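Long-range contact in carboxylesterase SOBER1 (Arabidopsis thaliana, PDB 6AVX), which hydrolyses short-chain carboxylic esters, shows phospholipase A2 activity, and dampens the plant hypersensitive response triggered by the bacterial effector AvrBsT: residues F137-K150 / L174-F186. The protein carries 1 engineered substitution. Numbering follows the deposited sequence. Where two conformers were deposited one is given.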
loop_
_atom_site.group_PDB
_atom_site.type_symbol
_atom_site.label_atom_id
_atom_site.label_comp_id
_atom_site.label_asym_id
_atom_site.label_seq_id
_atom_site.Cartn_x
_atom_site.Cartn_y
_atom_site.Cartn_z
ATOM N N PHE A 137 8.064 7.248 -5.838
ATOM C CA PHE A 137 8.235 8.470 -6.608
ATOM C C PHE A 137 9.127 9.412 -5.817
ATOM O O PHE A 137 9.450 9.165 -4.661
ATOM C CB PHE A 137 6.888 9.089 -7.049
ATOM C CG PHE A 137 5.755 9.006 -6.031
ATOM C CD1 PHE A 137 5.977 9.175 -4.676
ATOM C CD2 PHE A 137 4.450 8.813 -6.460
ATOM C CE1 PHE A 137 4.910 9.121 -3.770
ATOM C CE2 PHE A 137 3.396 8.772 -5.578
ATOM C CZ PHE A 137 3.624 8.928 -4.230
ATOM N N THR A 138 9.565 10.488 -6.477
ATOM C CA THR A 138 10.402 11.496 -5.847
ATOM C C THR A 138 9.525 12.590 -5.245
ATOM O O THR A 138 8.300 12.615 -5.416
ATOM C CB THR A 138 11.360 12.152 -6.844
ATOM O OG1 THR A 138 10.615 13.031 -7.691
ATOM C CG2 THR A 138 12.118 11.122 -7.693
ATOM N N SER A 139 10.161 13.532 -4.555
ATOM C CA SER A 139 9.433 14.645 -3.976
ATOM C C SER A 139 8.810 15.565 -5.028
ATOM O O SER A 139 7.989 16.404 -4.663
ATOM C CB SER A 139 10.343 15.455 -3.069
ATOM O OG SER A 139 11.430 15.934 -3.816
ATOM N N SER A 140 9.143 15.418 -6.309
ATOM C CA SER A 140 8.506 16.231 -7.351
ATOM C C SER A 140 6.994 16.048 -7.377
ATOM O O SER A 140 6.280 16.961 -7.816
ATOM C CB SER A 140 9.076 15.905 -8.734
ATOM O OG SER A 140 8.762 14.593 -9.123
ATOM N N ILE A 141 6.480 14.915 -6.893
ATOM C CA ILE A 141 5.047 14.658 -6.934
ATOM C C ILE A 141 4.292 15.309 -5.780
ATOM O O ILE A 141 3.062 15.400 -5.835
ATOM C CB ILE A 141 4.791 13.136 -6.925
ATOM C CG1 ILE A 141 3.349 12.795 -7.287
ATOM C CG2 ILE A 141 5.052 12.539 -5.566
ATOM C CD1 ILE A 141 3.002 13.089 -8.676
ATOM N N ILE A 142 4.983 15.716 -4.712
ATOM C CA ILE A 142 4.299 16.133 -3.494
ATOM C C ILE A 142 3.355 17.296 -3.760
ATOM O O ILE A 142 2.282 17.385 -3.155
ATOM C CB ILE A 142 5.322 16.451 -2.388
ATOM C CG1 ILE A 142 5.984 15.152 -1.899
ATOM C CG2 ILE A 142 4.659 17.200 -1.233
ATOM C CD1 ILE A 142 7.130 15.342 -0.923
ATOM N N SER A 143 3.738 18.208 -4.658
ATOM C CA SER A 143 2.897 19.348 -4.985
ATOM C C SER A 143 1.547 18.929 -5.549
ATOM O O SER A 143 0.638 19.769 -5.618
ATOM C CB SER A 143 3.631 20.233 -5.986
ATOM O OG SER A 143 3.984 19.518 -7.147
ATOM N N GLN A 144 1.394 17.678 -5.972
ATOM C CA GLN A 144 0.165 17.207 -6.575
ATOM C C GLN A 144 -0.712 16.414 -5.613
ATOM O O GLN A 144 -1.800 15.982 -6.010
ATOM C CB GLN A 144 0.483 16.376 -7.822
ATOM C CG GLN A 144 1.424 17.080 -8.804
ATOM C CD GLN A 144 1.036 18.523 -9.084
ATOM O OE1 GLN A 144 1.825 19.436 -8.814
ATOM N NE2 GLN A 144 -0.150 18.740 -9.633
ATOM N N PHE A 145 -0.286 16.209 -4.378
ATOM C CA PHE A 145 -1.120 15.494 -3.431
ATOM C C PHE A 145 -2.307 16.376 -3.067
ATOM O O PHE A 145 -2.104 17.506 -2.607
ATOM C CB PHE A 145 -0.356 15.163 -2.168
ATOM C CG PHE A 145 0.781 14.185 -2.343
ATOM C CD1 PHE A 145 0.936 13.430 -3.478
ATOM C CD2 PHE A 145 1.699 14.028 -1.321
ATOM C CE1 PHE A 145 1.987 12.521 -3.585
ATOM C CE2 PHE A 145 2.736 13.133 -1.420
ATOM C CZ PHE A 145 2.883 12.380 -2.551
ATOM N N PRO A 146 -3.542 15.925 -3.264
ATOM C CA PRO A 146 -4.695 16.759 -2.926
ATOM C C PRO A 146 -4.741 17.115 -1.449
ATOM O O PRO A 146 -4.275 16.374 -0.579
ATOM C CB PRO A 146 -5.882 15.878 -3.335
ATOM C CG PRO A 146 -5.340 15.044 -4.435
ATOM C CD PRO A 146 -3.952 14.708 -3.985
ATOM N N GLU A 147 -5.388 18.238 -1.163
ATOM C CA GLU A 147 -5.460 18.731 0.203
ATOM C C GLU A 147 -6.011 17.674 1.149
ATOM O O GLU A 147 -5.455 17.447 2.233
ATOM C CB GLU A 147 -6.334 19.984 0.240
ATOM C CG GLU A 147 -6.499 20.539 1.638
ATOM C CD GLU A 147 -7.361 21.790 1.698
ATOM O OE1 GLU A 147 -7.770 22.305 0.644
ATOM O OE2 GLU A 147 -7.629 22.266 2.821
ATOM N N GLU A 148 -7.107 17.022 0.765
ATOM C CA GLU A 148 -7.716 16.079 1.690
ATOM C C GLU A 148 -6.926 14.783 1.800
ATOM O O GLU A 148 -7.030 14.090 2.825
ATOM C CB GLU A 148 -9.162 15.815 1.291
ATOM C CG GLU A 148 -10.058 17.046 1.390
ATOM C CD GLU A 148 -10.395 17.379 2.815
ATOM O OE1 GLU A 148 -11.240 16.664 3.394
ATOM O OE2 GLU A 148 -9.805 18.331 3.366
ATOM N N ALA A 149 -6.131 14.434 0.789
ATOM C CA ALA A 149 -5.337 13.211 0.842
ATOM C C ALA A 149 -4.340 13.268 1.969
ATOM O O ALA A 149 -3.991 12.234 2.558
ATOM C CB ALA A 149 -4.595 13.000 -0.469
ATOM N N LYS A 150 -3.862 14.462 2.299
ATOM C CA LYS A 150 -2.845 14.581 3.324
ATOM C C LYS A 150 -3.383 14.259 4.709
ATOM O O LYS A 150 -2.582 14.067 5.627
ATOM C CB LYS A 150 -2.239 15.981 3.275
ATOM C CG LYS A 150 -1.482 16.247 1.980
ATOM C CD LYS A 150 -0.886 17.623 1.981
ATOM C CE LYS A 150 -0.086 17.832 0.737
ATOM N NZ LYS A 150 0.590 19.134 0.826
ATOM N N LEU A 174 9.401 8.193 6.150
ATOM C CA LEU A 174 9.011 9.105 7.221
ATOM C C LEU A 174 9.368 10.544 6.891
ATOM O O LEU A 174 8.481 11.411 6.972
ATOM C CB LEU A 174 9.581 8.616 8.554
ATOM C CG LEU A 174 9.033 7.251 8.991
ATOM C CD1 LEU A 174 9.677 6.779 10.288
ATOM C CD2 LEU A 174 7.512 7.272 9.120
ATOM N N PRO A 175 10.587 10.876 6.492
ATOM C CA PRO A 175 10.837 12.274 6.125
ATOM C C PRO A 175 10.108 12.702 4.873
ATOM O O PRO A 175 9.734 13.874 4.748
ATOM C CB PRO A 175 12.361 12.360 5.979
ATOM C CG PRO A 175 12.825 10.954 5.861
ATOM C CD PRO A 175 11.829 10.092 6.566
ATOM N N PHE A 176 9.884 11.784 3.936
ATOM C CA PHE A 176 9.091 12.109 2.755
ATOM C C PHE A 176 7.677 12.508 3.157
ATOM O O PHE A 176 7.149 13.535 2.710
ATOM C CB PHE A 176 9.082 10.900 1.823
ATOM C CG PHE A 176 8.301 11.116 0.565
ATOM C CD1 PHE A 176 8.919 11.539 -0.586
ATOM C CD2 PHE A 176 6.947 10.864 0.533
ATOM C CE1 PHE A 176 8.190 11.730 -1.745
ATOM C CE2 PHE A 176 6.213 11.063 -0.631
ATOM C CZ PHE A 176 6.833 11.493 -1.757
ATOM N N LEU A 177 7.069 11.729 4.033
ATOM C CA LEU A 177 5.701 12.002 4.421
ATOM C C LEU A 177 5.613 13.254 5.279
ATOM O O LEU A 177 4.628 13.991 5.191
ATOM C CB LEU A 177 5.096 10.766 5.101
ATOM C CG LEU A 177 4.880 9.589 4.129
ATOM C CD1 LEU A 177 4.473 8.318 4.862
ATOM C CD2 LEU A 177 3.854 9.934 3.059
ATOM N N LYS A 178 6.639 13.532 6.081
ATOM C CA LYS A 178 6.680 14.790 6.816
ATOM C C LYS A 178 6.722 15.974 5.857
ATOM O O LYS A 178 5.972 16.944 6.023
ATOM C CB LYS A 178 7.888 14.792 7.757
ATOM C CG LYS A 178 7.862 15.899 8.815
ATOM C CD LYS A 178 6.860 15.613 9.927
ATOM C CE LYS A 178 7.254 14.394 10.759
ATOM N NZ LYS A 178 6.305 14.146 11.879
ATOM N N GLU A 179 7.578 15.912 4.839
ATOM C CA GLU A 179 7.599 16.963 3.824
ATOM C C GLU A 179 6.216 17.134 3.205
ATOM O O GLU A 179 5.772 18.259 2.941
ATOM C CB GLU A 179 8.641 16.648 2.742
ATOM C CG GLU A 179 8.712 17.714 1.632
ATOM C CD GLU A 179 9.756 17.444 0.538
ATOM O OE1 GLU A 179 9.801 18.221 -0.449
ATOM O OE2 GLU A 179 10.530 16.468 0.640
ATOM N N ALA A 180 5.515 16.027 2.991
ATOM C CA ALA A 180 4.220 16.034 2.339
ATOM C C ALA A 180 3.081 16.446 3.265
ATOM O O ALA A 180 1.952 16.602 2.788
ATOM C CB ALA A 180 3.939 14.649 1.748
ATOM N N GLY A 181 3.328 16.608 4.562
ATOM C CA GLY A 181 2.271 16.949 5.496
ATOM C C GLY A 181 1.342 15.814 5.857
ATOM O O GLY A 181 0.187 16.051 6.222
ATOM N N VAL A 182 1.825 14.576 5.784
ATOM C CA VAL A 182 1.031 13.375 6.012
ATOM C C VAL A 182 1.463 12.770 7.335
ATOM O O VAL A 182 2.651 12.786 7.661
ATOM C CB VAL A 182 1.293 12.377 4.866
ATOM C CG1 VAL A 182 0.666 11.032 5.143
ATOM C CG2 VAL A 182 0.797 12.915 3.551
ATOM N N THR A 183 0.508 12.223 8.079
ATOM C CA THR A 183 0.791 11.585 9.357
ATOM C C THR A 183 0.973 10.087 9.157
ATOM O O THR A 183 0.098 9.416 8.600
ATOM C CB THR A 183 -0.364 11.851 10.319
ATOM O OG1 THR A 183 -0.523 13.268 10.477
ATOM C CG2 THR A 183 -0.105 11.229 11.678
ATOM N N CYS A 184 2.100 9.561 9.622
ATOM C CA CYS A 184 2.426 8.153 9.453
ATOM C C CYS A 184 2.863 7.560 10.780
ATOM O O CYS A 184 3.724 8.124 11.464
ATOM C CB CYS A 184 3.543 8.012 8.426
ATOM S SG CYS A 184 4.093 6.343 8.128
ATOM N N GLU A 185 2.267 6.435 11.141
ATOM C CA GLU A 185 2.784 5.595 12.208
ATOM C C GLU A 185 3.659 4.530 11.570
ATOM O O GLU A 185 3.220 3.829 10.653
ATOM C CB GLU A 185 1.678 4.894 12.993
ATOM C CG GLU A 185 2.292 4.005 14.098
ATOM C CD GLU A 185 1.326 3.097 14.830
ATOM O OE1 GLU A 185 0.095 3.257 14.719
ATOM O OE2 GLU A 185 1.838 2.201 15.539
ATOM N N PHE A 186 4.884 4.393 12.047
ATOM C CA PHE A 186 5.800 3.387 11.540
ATOM C C PHE A 186 5.927 2.298 12.596
ATOM O O PHE A 186 6.217 2.588 13.770
ATOM C CB PHE A 186 7.151 4.026 11.252
ATOM C CG PHE A 186 8.120 3.119 10.568
ATOM C CD1 PHE A 186 8.191 3.052 9.191
ATOM C CD2 PHE A 186 8.982 2.328 11.315
ATOM C CE1 PHE A 186 9.114 2.206 8.566
ATOM C CE2 PHE A 186 9.892 1.490 10.700
ATOM C CZ PHE A 186 9.955 1.433 9.318
HETATM O O HOH W 1 -2.240 11.953 7.254
HETATM O O HOH W 2 3.334 19.559 2.070
#
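Phe176 pushes its ring into the 3-10 turn of residues 139-144, and the CD1 methyl of Ile142 sits over one face of the ring, off its centre: CD1 of Ile142 is 4.1 Å from the Phe176 ring centroid, a CH-pi contact 20° off the normal. The CZ corner of the same ring reaches Phe137, whose CE1 is 3.7 Å from Phe176 CZ; the planes differ by only 21°, yet the offset is so large that this is no real stack. At the rim of Phe176, in its plane, comes the backbone of Thr138 and Ser139. With CG of Phe176 turned opposite its own amide nitrogen (chi1 -180°), the ring leans off the helix towards this turn. Ile142 works with all its branches: CG1 on Phe176, CG2 on the helix backbone, 3.8 Å from Ala180 CA, and CD1 against the CG and carboxylate carbon of the extended Glu179 chain. Next to it Phe145 meets the Ala180 methyl edge-on, CE2 to CB 3.7 Å.

Beyond this apolar patch no direct hydrogen bond joins the segments; two waters do the polar work. One donates to Lys150 O and accepts from Thr183 N. The other accepts from Lys150 NZ and donates to Glu179 O, in the last turn of the helix. The straight Lys150 chain runs past Ala180 O, its CD 3.1 Å from that oxygen. Gly181, with positive phi, closes the helix in a Schellman motif and turns the chain towards Val182. At the start of the 3-10 segment, Thr138 OG1 accepts from Ser140 N in an ST turn.

Within this alpha/beta hydrolase, the contact packs the connection between strands 127-131 and 154-159 against helix 173-180, which leads into edge strand 184-189. Phe137, Phe145 and Val182 then pass the contact on to helix 109-120.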